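Local coordinates for SVS_variant_AS1 (Streptomyces sp. CWA1, PDB 6TJA), which is an engineered ancestral terpene cyclase, probably converting geranylgeranyl diphosphate into the spirocyclic diterpene spiroviolene, at residues D270-R275 with A351-D356. Residues are numbered along the deposited sequence; the frame is centred on the assembly and turned at random.
Sequences DRILLR and AWWWDD
W352-W354 lie in a 3-10 segment of the C-terminal tail, against one side of helix 258-283, the backbones closest where the CA atoms of R275 and W354 stand 7.2 Å apart. The contact joins this tail to the all-helical class I terpene synthase fold. R275 suits the junction because its long apolar stem crosses a tryptophan before its charged end meets polar atoms. With CG anti to the backbone N (chi1 177°) and a bend at chi2, the stem runs over a flat face offered by the W354 indole, R275 CG sitting 3.7 Å from the centroid of the five-membered ring in a CH-pi contact. Beyond it, the guanidinium grips W353 O side-on, NE at 2.8 Å and NH2 at 3.1 Å, the oxygen lying in the guanidinium plane. NH2 also forms a salt bridge to D356 OD1 (2.7 Å) from above the carboxylate plane; this acid answers the charges of both R275 and R282, while E278 pairs with R275 NH1. An alanine in place of R275 would remove the stem and all three hydrogen bonds, and would probably loosen the tail against the helix. I272, branched and apolar, sets CG2 3.8 Å from W353 CZ3, while W353 NE1 turns to E218. R271, whose guanidinium pairs with D338, adds a backbone bridge: one water donates to R271 O and accepts from W354 NE1, 3.1 Å from each.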
loop_
_atom_site.group_PDB
_atom_site.type_symbol
_atom_site.label_atom_id
_atom_site.label_comp_id
_atom_site.label_asym_id
_atom_site.label_seq_id
_atom_site.Cartn_x
_atom_site.Cartn_y
_atom_site.Cartn_z
ATOM N N ASP A 270 -21.243 -7.266 16.070
ATOM C CA ASP A 270 -21.796 -6.392 17.125
ATOM C C ASP A 270 -20.714 -6.105 18.180
ATOM O O ASP A 270 -20.604 -4.961 18.627
ATOM C CB ASP A 270 -23.047 -7.027 17.719
ATOM C CG ASP A 270 -24.291 -6.942 16.849
ATOM O OD1 ASP A 270 -24.233 -6.356 15.749
ATOM O OD2 ASP A 270 -25.302 -7.497 17.281
ATOM N N ARG A 271 -19.904 -7.094 18.536
ATOM C CA ARG A 271 -18.805 -6.884 19.501
ATOM C C ARG A 271 -17.868 -5.802 18.933
ATOM O O ARG A 271 -17.473 -4.904 19.688
ATOM C CB ARG A 271 -18.135 -8.226 19.806
ATOM C CG ARG A 271 -16.892 -8.062 20.662
ATOM C CD ARG A 271 -16.093 -9.318 20.922
ATOM N NE ARG A 271 -16.871 -10.447 21.412
ATOM C CZ ARG A 271 -16.410 -11.362 22.264
ATOM N NH1 ARG A 271 -15.230 -11.222 22.814
ATOM N NH2 ARG A 271 -17.157 -12.386 22.608
ATOM N N ILE A 272 -17.538 -5.856 17.638
ATOM C CA ILE A 272 -16.593 -4.896 17.001
ATOM C C ILE A 272 -17.247 -3.505 16.975
ATOM O O ILE A 272 -16.549 -2.528 17.286
ATOM C CB ILE A 272 -16.156 -5.362 15.603
ATOM C CG1 ILE A 272 -15.395 -6.683 15.660
ATOM C CG2 ILE A 272 -15.324 -4.297 14.920
ATOM C CD1 ILE A 272 -15.208 -7.338 14.301
ATOM N N LEU A 273 -18.541 -3.399 16.670
ATOM C CA LEU A 273 -19.214 -2.072 16.665
ATOM C C LEU A 273 -19.232 -1.482 18.082
ATOM O O LEU A 273 -18.967 -0.306 18.207
ATOM C CB LEU A 273 -20.624 -2.182 16.095
ATOM C CG LEU A 273 -21.343 -0.845 15.967
ATOM C CD1 LEU A 273 -20.479 0.172 15.228
ATOM C CD2 LEU A 273 -22.653 -1.050 15.253
ATOM N N LEU A 274 -19.467 -2.282 19.115
ATOM C CA LEU A 274 -19.410 -1.818 20.532
ATOM C C LEU A 274 -18.012 -1.289 20.890
ATOM O O LEU A 274 -17.917 -0.246 21.558
ATOM C CB LEU A 274 -19.794 -2.971 21.462
ATOM C CG LEU A 274 -21.094 -2.774 22.240
ATOM C CD1 LEU A 274 -22.236 -2.293 21.353
ATOM C CD2 LEU A 274 -21.476 -4.070 22.924
ATOM N N ARG A 275 -16.952 -1.988 20.500
ATOM C CA ARG A 275 -15.607 -1.464 20.771
ATOM C C ARG A 275 -15.425 -0.158 19.977
ATOM O O ARG A 275 -14.910 0.786 20.545
ATOM C CB ARG A 275 -14.541 -2.515 20.489
ATOM C CG ARG A 275 -13.136 -1.976 20.685
ATOM C CD ARG A 275 -12.889 -1.371 22.049
ATOM N NE ARG A 275 -11.530 -0.862 22.106
ATOM C CZ ARG A 275 -11.101 0.067 22.948
ATOM N NH1 ARG A 275 -11.909 0.602 23.838
ATOM N NH2 ARG A 275 -9.861 0.479 22.886
ATOM N N ALA A 351 -6.919 -7.988 18.011
ATOM C CA ALA A 351 -6.970 -7.866 19.485
ATOM C C ALA A 351 -6.427 -6.501 19.913
ATOM O O ALA A 351 -6.940 -5.922 20.913
ATOM C CB ALA A 351 -6.197 -8.991 20.113
ATOM N N TRP A 352 -5.473 -5.949 19.164
ATOM C CA TRP A 352 -4.891 -4.628 19.516
ATOM C C TRP A 352 -5.955 -3.522 19.448
ATOM O O TRP A 352 -5.727 -2.451 20.047
ATOM C CB TRP A 352 -3.669 -4.308 18.649
ATOM C CG TRP A 352 -3.966 -4.065 17.204
ATOM C CD1 TRP A 352 -4.074 -4.993 16.206
ATOM C CD2 TRP A 352 -4.185 -2.786 16.595
ATOM N NE1 TRP A 352 -4.337 -4.376 15.021
ATOM C CE2 TRP A 352 -4.413 -3.021 15.233
ATOM C CE3 TRP A 352 -4.219 -1.479 17.075
ATOM C CZ2 TRP A 352 -4.688 -1.985 14.349
ATOM C CZ3 TRP A 352 -4.449 -0.450 16.191
ATOM C CH2 TRP A 352 -4.695 -0.705 14.855
ATOM N N TRP A 353 -7.113 -3.735 18.813
ATOM C CA TRP A 353 -8.183 -2.696 18.878
ATOM C C TRP A 353 -8.654 -2.444 20.317
ATOM O O TRP A 353 -9.242 -1.392 20.548
ATOM C CB TRP A 353 -9.380 -3.042 18.017
ATOM C CG TRP A 353 -9.100 -3.152 16.561
ATOM C CD1 TRP A 353 -8.045 -2.660 15.857
ATOM C CD2 TRP A 353 -9.927 -3.853 15.622
ATOM N NE1 TRP A 353 -8.157 -3.018 14.535
ATOM C CE2 TRP A 353 -9.307 -3.735 14.359
ATOM C CE3 TRP A 353 -11.142 -4.543 15.730
ATOM C CZ2 TRP A 353 -9.867 -4.287 13.204
ATOM C CZ3 TRP A 353 -11.671 -5.120 14.599
ATOM C CH2 TRP A 353 -11.042 -4.981 13.355
ATOM N N TRP A 354 -8.456 -3.400 21.225
ATOM C CA TRP A 354 -8.931 -3.366 22.636
ATOM C C TRP A 354 -7.803 -3.007 23.611
ATOM O O TRP A 354 -8.090 -3.062 24.808
ATOM C CB TRP A 354 -9.520 -4.731 23.023
ATOM C CG TRP A 354 -10.891 -4.986 22.496
ATOM C CD1 TRP A 354 -12.079 -4.692 23.115
ATOM C CD2 TRP A 354 -11.229 -5.575 21.225
ATOM N NE1 TRP A 354 -13.138 -5.061 22.322
ATOM C CE2 TRP A 354 -12.649 -5.616 21.162
ATOM C CE3 TRP A 354 -10.481 -6.060 20.142
ATOM C CZ2 TRP A 354 -13.311 -6.155 20.062
ATOM C CZ3 TRP A 354 -11.139 -6.577 19.051
ATOM C CH2 TRP A 354 -12.538 -6.627 19.015
ATOM N N ASP A 355 -6.577 -2.751 23.127
ATOM C CA ASP A 355 -5.368 -2.491 23.951
ATOM C C ASP A 355 -5.193 -0.975 24.106
ATOM O O ASP A 355 -4.536 -0.381 23.263
ATOM C CB ASP A 355 -4.166 -3.176 23.300
ATOM C CG ASP A 355 -2.865 -3.051 24.064
ATOM O OD1 ASP A 355 -2.821 -2.215 24.978
ATOM O OD2 ASP A 355 -1.909 -3.816 23.738
ATOM N N ASP A 356 -5.758 -0.364 25.141
ATOM C CA ASP A 356 -5.784 1.121 25.302
ATOM C C ASP A 356 -4.383 1.695 25.551
ATOM O O ASP A 356 -4.129 2.861 25.149
ATOM C CB ASP A 356 -6.790 1.537 26.375
ATOM C CG ASP A 356 -8.224 1.459 25.855
ATOM O OD1 ASP A 356 -8.477 1.977 24.709
ATOM O OD2 ASP A 356 -9.068 0.849 26.566
HETATM O O HOH W 1 -16.208 -5.037 22.494
#